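Local coordinates for SMI1/KNR4 family protein (Pseudomonas syringae pv. tomato, PDB 2PAG), which is of unknown function but belongs to the SMI1/KNR4 (SUKH) family and binds calcium, at residues Q33-F45 with W79-C91. Residues are numbered along the deposited sequence; the frame is centred on the assembly and turned at random.
Sequences QLFINIPFVFKEF and WDLGVPRELIPIC
A mainly apolar contact with a polar end joins the end of helix 24-34, the following loop and the first turns of helix 40-49 to the end of helix 71-81, the loop after it and the start of strand 88-93, an edge strand of the antiparallel sheet within this chain. I88 is its centre. CG1 of this residue lies anti to its carbonyl carbon (chi1 -56°), and the extended chain carries CD1 to I36 CG1 at 3.7 Å, with P39 CD near the same methyl. The other branch, CG2, meets F42 CE2, also at 3.7 Å. F42 reaches from the first turn of helix 40-49 across to the strand. Its edge points at P89 O, 3.5 Å from CZ, a buried carbonyl oxygen without a hydrogen-bond partner, while CE1 runs beside I90 CG1. Stretched out, I90 sets CD1 over the centre of the F45 ring in a CH-pi contact, 4.1 Å from the centroid. By helix 24-34, R85 NH2 donates to L34 O (3.0 Å), NH1 adding a weak second bond to this oxygen at the Schellman end of the helix. R85 CD sits over the indole of W79, whose NE1 is tied in the ring plane to L87 O (2.9 Å); L34 CD2 approaches CZ3 of that indole obliquely. V100 and V124 extend this core, in which helix 40-49 packs on the edge of the four-stranded antiparallel sheet of this SUKH-family alpha+beta fold.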
loop_
_atom_site.group_PDB
_atom_site.type_symbol
_atom_site.label_atom_id
_atom_site.label_comp_id
_atom_site.label_asym_id
_atom_site.label_seq_id
_atom_site.Cartn_x
_atom_site.Cartn_y
_atom_site.Cartn_z
ATOM N N GLN A 33 7.300 13.943 4.578
ATOM C CA GLN A 33 8.474 13.216 5.054
ATOM C C GLN A 33 9.244 12.564 3.919
ATOM O O GLN A 33 10.475 12.476 3.960
ATOM C CB GLN A 33 8.067 12.106 6.010
ATOM C CG GLN A 33 7.679 12.537 7.383
ATOM C CD GLN A 33 7.221 11.350 8.197
ATOM O OE1 GLN A 33 7.927 10.337 8.301
ATOM N NE2 GLN A 33 6.034 11.458 8.776
ATOM N N LEU A 34 8.511 12.083 2.918
ATOM C CA LEU A 34 9.123 11.409 1.778
ATOM C C LEU A 34 9.298 12.336 0.583
ATOM O O LEU A 34 9.835 11.940 -0.454
ATOM C CB LEU A 34 8.272 10.201 1.388
ATOM C CG LEU A 34 8.222 9.089 2.441
ATOM C CD1 LEU A 34 7.048 8.170 2.163
ATOM C CD2 LEU A 34 9.524 8.308 2.428
ATOM N N PHE A 35 8.846 13.576 0.745
ATOM C CA PHE A 35 8.916 14.590 -0.299
ATOM C C PHE A 35 8.358 14.044 -1.605
ATOM O O PHE A 35 8.986 14.131 -2.659
ATOM C CB PHE A 35 10.354 15.069 -0.514
ATOM C CG PHE A 35 10.441 16.513 -0.931
ATOM C CD1 PHE A 35 10.156 17.526 -0.021
ATOM C CD2 PHE A 35 10.757 16.860 -2.240
ATOM C CE1 PHE A 35 10.178 18.863 -0.406
ATOM C CE2 PHE A 35 10.784 18.196 -2.640
ATOM C CZ PHE A 35 10.494 19.205 -1.723
ATOM N N ILE A 36 7.162 13.479 -1.518
ATOM C CA ILE A 36 6.507 12.906 -2.677
ATOM C C ILE A 36 5.017 13.180 -2.563
ATOM O O ILE A 36 4.515 13.535 -1.496
ATOM C CB ILE A 36 6.732 11.378 -2.735
ATOM C CG1 ILE A 36 6.300 10.829 -4.098
ATOM C CG2 ILE A 36 5.939 10.700 -1.625
ATOM C CD1 ILE A 36 7.141 11.321 -5.254
ATOM N N ASN A 37 4.311 13.034 -3.674
ATOM C CA ASN A 37 2.876 13.240 -3.678
ATOM C C ASN A 37 2.284 11.850 -3.850
ATOM O O ASN A 37 2.609 11.156 -4.813
ATOM C CB ASN A 37 2.476 14.143 -4.847
ATOM C CG ASN A 37 1.043 14.622 -4.752
ATOM O OD1 ASN A 37 0.101 13.840 -4.887
ATOM N ND2 ASN A 37 0.869 15.916 -4.512
ATOM N N ILE A 38 1.449 11.424 -2.907
ATOM C CA ILE A 38 0.823 10.107 -3.008
ATOM C C ILE A 38 -0.348 10.221 -3.981
ATOM O O ILE A 38 -1.207 11.085 -3.816
ATOM C CB ILE A 38 0.297 9.620 -1.639
ATOM C CG1 ILE A 38 1.461 9.480 -0.657
ATOM C CG2 ILE A 38 -0.432 8.286 -1.802
ATOM C CD1 ILE A 38 1.037 9.209 0.765
ATOM N N PRO A 39 -0.387 9.362 -5.018
ATOM C CA PRO A 39 -1.473 9.400 -6.005
ATOM C C PRO A 39 -2.830 9.381 -5.303
ATOM O O PRO A 39 -2.984 8.714 -4.281
ATOM C CB PRO A 39 -1.221 8.140 -6.835
ATOM C CG PRO A 39 0.265 8.006 -6.791
ATOM C CD PRO A 39 0.560 8.277 -5.326
ATOM N N PHE A 40 -3.804 10.105 -5.853
ATOM C CA PHE A 40 -5.138 10.192 -5.258
ATOM C C PHE A 40 -5.787 8.871 -4.870
ATOM O O PHE A 40 -6.199 8.706 -3.726
ATOM C CB PHE A 40 -6.123 10.942 -6.171
ATOM C CG PHE A 40 -7.505 11.090 -5.565
ATOM C CD1 PHE A 40 -7.806 12.171 -4.741
ATOM C CD2 PHE A 40 -8.463 10.092 -5.728
ATOM C CE1 PHE A 40 -9.034 12.252 -4.084
ATOM C CE2 PHE A 40 -9.697 10.163 -5.071
ATOM C CZ PHE A 40 -9.978 11.246 -4.246
ATOM N N VAL A 41 -5.907 7.934 -5.810
ATOM C CA VAL A 41 -6.555 6.668 -5.487
ATOM C C VAL A 41 -5.794 5.896 -4.415
ATOM O O VAL A 41 -6.403 5.266 -3.560
ATOM C CB VAL A 41 -6.777 5.801 -6.746
ATOM C CG1 VAL A 41 -7.450 4.493 -6.373
ATOM C CG2 VAL A 41 -7.666 6.550 -7.730
ATOM N N PHE A 42 -4.465 5.955 -4.452
ATOM C CA PHE A 42 -3.643 5.299 -3.438
ATOM C C PHE A 42 -3.959 5.957 -2.079
ATOM O O PHE A 42 -4.108 5.275 -1.065
ATOM C CB PHE A 42 -2.161 5.478 -3.811
ATOM C CG PHE A 42 -1.195 4.681 -2.970
ATOM C CD1 PHE A 42 -1.623 3.886 -1.913
ATOM C CD2 PHE A 42 0.166 4.739 -3.255
ATOM C CE1 PHE A 42 -0.700 3.160 -1.148
ATOM C CE2 PHE A 42 1.091 4.026 -2.506
ATOM C CZ PHE A 42 0.658 3.232 -1.447
ATOM N N LYS A 43 -4.082 7.283 -2.068
ATOM C CA LYS A 43 -4.399 8.001 -0.839
ATOM C C LYS A 43 -5.772 7.563 -0.332
ATOM O O LYS A 43 -5.986 7.418 0.870
ATOM C CB LYS A 43 -4.387 9.504 -1.110
ATOM C CG LYS A 43 -4.506 10.369 0.119
ATOM C CD LYS A 43 -3.962 11.767 -0.152
ATOM C CE LYS A 43 -4.668 12.431 -1.329
ATOM N NZ LYS A 43 -4.120 13.789 -1.612
ATOM N N GLU A 44 -6.700 7.359 -1.261
ATOM C CA GLU A 44 -8.049 6.920 -0.925
ATOM C C GLU A 44 -7.985 5.544 -0.266
ATOM O O GLU A 44 -8.671 5.281 0.718
ATOM C CB GLU A 44 -8.893 6.871 -2.197
ATOM C CG GLU A 44 -10.334 6.482 -1.993
ATOM C CD GLU A 44 -11.108 6.588 -3.279
ATOM O OE1 GLU A 44 -10.733 5.893 -4.246
ATOM O OE2 GLU A 44 -12.080 7.374 -3.326
ATOM N N PHE A 45 -7.145 4.672 -0.813
ATOM C CA PHE A 45 -6.957 3.336 -0.268
ATOM C C PHE A 45 -6.451 3.459 1.180
ATOM O O PHE A 45 -6.992 2.849 2.106
ATOM C CB PHE A 45 -5.934 2.600 -1.140
ATOM C CG PHE A 45 -5.445 1.304 -0.566
ATOM C CD1 PHE A 45 -6.070 0.102 -0.893
ATOM C CD2 PHE A 45 -4.324 1.277 0.258
ATOM C CE1 PHE A 45 -5.582 -1.110 -0.412
ATOM C CE2 PHE A 45 -3.822 0.062 0.749
ATOM C CZ PHE A 45 -4.456 -1.131 0.410
ATOM N N TRP A 79 13.573 1.445 -2.075
ATOM C CA TRP A 79 14.384 2.301 -2.924
ATOM C C TRP A 79 15.860 1.935 -2.815
ATOM O O TRP A 79 16.591 2.002 -3.803
ATOM C CB TRP A 79 14.152 3.777 -2.573
ATOM C CG TRP A 79 12.767 4.243 -2.919
ATOM C CD1 TRP A 79 11.980 3.788 -3.940
ATOM C CD2 TRP A 79 12.023 5.278 -2.270
ATOM N NE1 TRP A 79 10.789 4.482 -3.968
ATOM C CE2 TRP A 79 10.790 5.402 -2.954
ATOM C CE3 TRP A 79 12.277 6.116 -1.178
ATOM C CZ2 TRP A 79 9.813 6.334 -2.579
ATOM C CZ3 TRP A 79 11.306 7.042 -0.805
ATOM C CH2 TRP A 79 10.089 7.144 -1.505
ATOM N N ASP A 80 16.302 1.543 -1.623
ATOM C CA ASP A 80 17.697 1.148 -1.452
ATOM C C ASP A 80 17.946 -0.185 -2.145
ATOM O O ASP A 80 19.064 -0.458 -2.588
ATOM C CB ASP A 80 18.069 1.020 0.034
ATOM C CG ASP A 80 18.549 2.330 0.636
ATOM O OD1 ASP A 80 19.065 3.183 -0.119
ATOM O OD2 ASP A 80 18.429 2.498 1.870
ATOM N N LEU A 81 16.903 -1.010 -2.239
ATOM C CA LEU A 81 17.013 -2.320 -2.873
ATOM C C LEU A 81 16.991 -2.225 -4.398
ATOM O O LEU A 81 17.358 -3.180 -5.086
ATOM C CB LEU A 81 15.882 -3.236 -2.392
ATOM C CG LEU A 81 15.933 -4.702 -2.831
ATOM C CD1 LEU A 81 17.181 -5.358 -2.254
ATOM C CD2 LEU A 81 14.686 -5.439 -2.358
ATOM N N GLY A 82 16.563 -1.080 -4.927
ATOM C CA GLY A 82 16.528 -0.915 -6.372
ATOM C C GLY A 82 15.235 -0.393 -6.981
ATOM O O GLY A 82 15.194 -0.053 -8.163
ATOM N N VAL A 83 14.170 -0.331 -6.196
ATOM C CA VAL A 83 12.906 0.171 -6.723
ATOM C C VAL A 83 13.068 1.638 -7.109
ATOM O O VAL A 83 13.564 2.443 -6.318
ATOM C CB VAL A 83 11.776 0.061 -5.678
ATOM C CG1 VAL A 83 10.499 0.696 -6.221
ATOM C CG2 VAL A 83 11.531 -1.396 -5.336
ATOM N N PRO A 84 12.677 2.003 -8.341
ATOM C CA PRO A 84 12.792 3.396 -8.784
ATOM C C PRO A 84 12.132 4.344 -7.776
ATOM O O PRO A 84 11.027 4.075 -7.311
ATOM C CB PRO A 84 12.065 3.386 -10.127
ATOM C CG PRO A 84 12.357 2.011 -10.645
ATOM C CD PRO A 84 12.165 1.144 -9.428
ATOM N N ARG A 85 12.811 5.441 -7.439
ATOM C CA ARG A 85 12.293 6.421 -6.478
ATOM C C ARG A 85 10.913 6.965 -6.846
ATOM O O ARG A 85 10.134 7.352 -5.972
ATOM C CB ARG A 85 13.273 7.592 -6.352
ATOM C CG ARG A 85 12.823 8.720 -5.416
ATOM C CD ARG A 85 12.809 8.276 -3.963
ATOM N NE ARG A 85 13.016 9.392 -3.040
ATOM C CZ ARG A 85 12.068 10.231 -2.634
ATOM N NH1 ARG A 85 10.822 10.094 -3.061
ATOM N NH2 ARG A 85 12.372 11.209 -1.792
ATOM N N GLU A 86 10.622 7.002 -8.141
ATOM C CA GLU A 86 9.348 7.507 -8.646
ATOM C C GLU A 86 8.160 6.592 -8.340
ATOM O O GLU A 86 7.003 6.990 -8.499
ATOM C CB GLU A 86 9.451 7.716 -10.159
ATOM C CG GLU A 86 9.704 6.434 -10.932
ATOM C CD GLU A 86 10.097 6.683 -12.372
ATOM O OE1 GLU A 86 9.358 7.402 -13.079
ATOM O OE2 GLU A 86 11.148 6.154 -12.798
ATOM N N LEU A 87 8.448 5.369 -7.907
ATOM C CA LEU A 87 7.412 4.391 -7.579
ATOM C C LEU A 87 7.261 4.287 -6.067
ATOM O O LEU A 87 8.255 4.156 -5.347
ATOM C CB LEU A 87 7.787 3.016 -8.146
ATOM C CG LEU A 87 8.009 2.908 -9.657
ATOM C CD1 LEU A 87 8.283 1.445 -10.029
ATOM C CD2 LEU A 87 6.774 3.432 -10.396
ATOM N N ILE A 88 6.019 4.338 -5.587
ATOM C CA ILE A 88 5.758 4.233 -4.152
ATOM C C ILE A 88 5.187 2.860 -3.823
ATOM O O ILE A 88 4.112 2.495 -4.300
ATOM C CB ILE A 88 4.740 5.283 -3.670
ATOM C CG1 ILE A 88 5.215 6.688 -4.035
ATOM C CG2 ILE A 88 4.557 5.165 -2.158
ATOM C CD1 ILE A 88 4.177 7.765 -3.768
ATOM N N PRO A 89 5.886 2.085 -2.984
ATOM C CA PRO A 89 5.375 0.754 -2.641
ATOM C C PRO A 89 4.010 0.763 -1.977
ATOM O O PRO A 89 3.723 1.616 -1.142
ATOM C CB PRO A 89 6.439 0.204 -1.696
ATOM C CG PRO A 89 7.683 0.870 -2.174
ATOM C CD PRO A 89 7.237 2.287 -2.430
ATOM N N ILE A 90 3.160 -0.181 -2.369
ATOM C CA ILE A 90 1.861 -0.309 -1.736
ATOM C C ILE A 90 1.881 -1.623 -0.958
ATOM O O ILE A 90 1.163 -1.780 0.021
ATOM C CB ILE A 90 0.678 -0.283 -2.759
ATOM C CG1 ILE A 90 -0.635 -0.501 -2.003
ATOM C CG2 ILE A 90 0.845 -1.369 -3.838
ATOM C CD1 ILE A 90 -1.884 -0.268 -2.838
ATOM N N CYS A 91 2.720 -2.567 -1.375
ATOM C CA CYS A 91 2.775 -3.825 -0.643
ATOM C C CYS A 91 4.008 -4.663 -0.923
ATOM O O CYS A 91 4.315 -4.978 -2.067
ATOM C CB CYS A 91 1.522 -4.656 -0.933
ATOM S SG CYS A 91 1.382 -6.170 0.052
#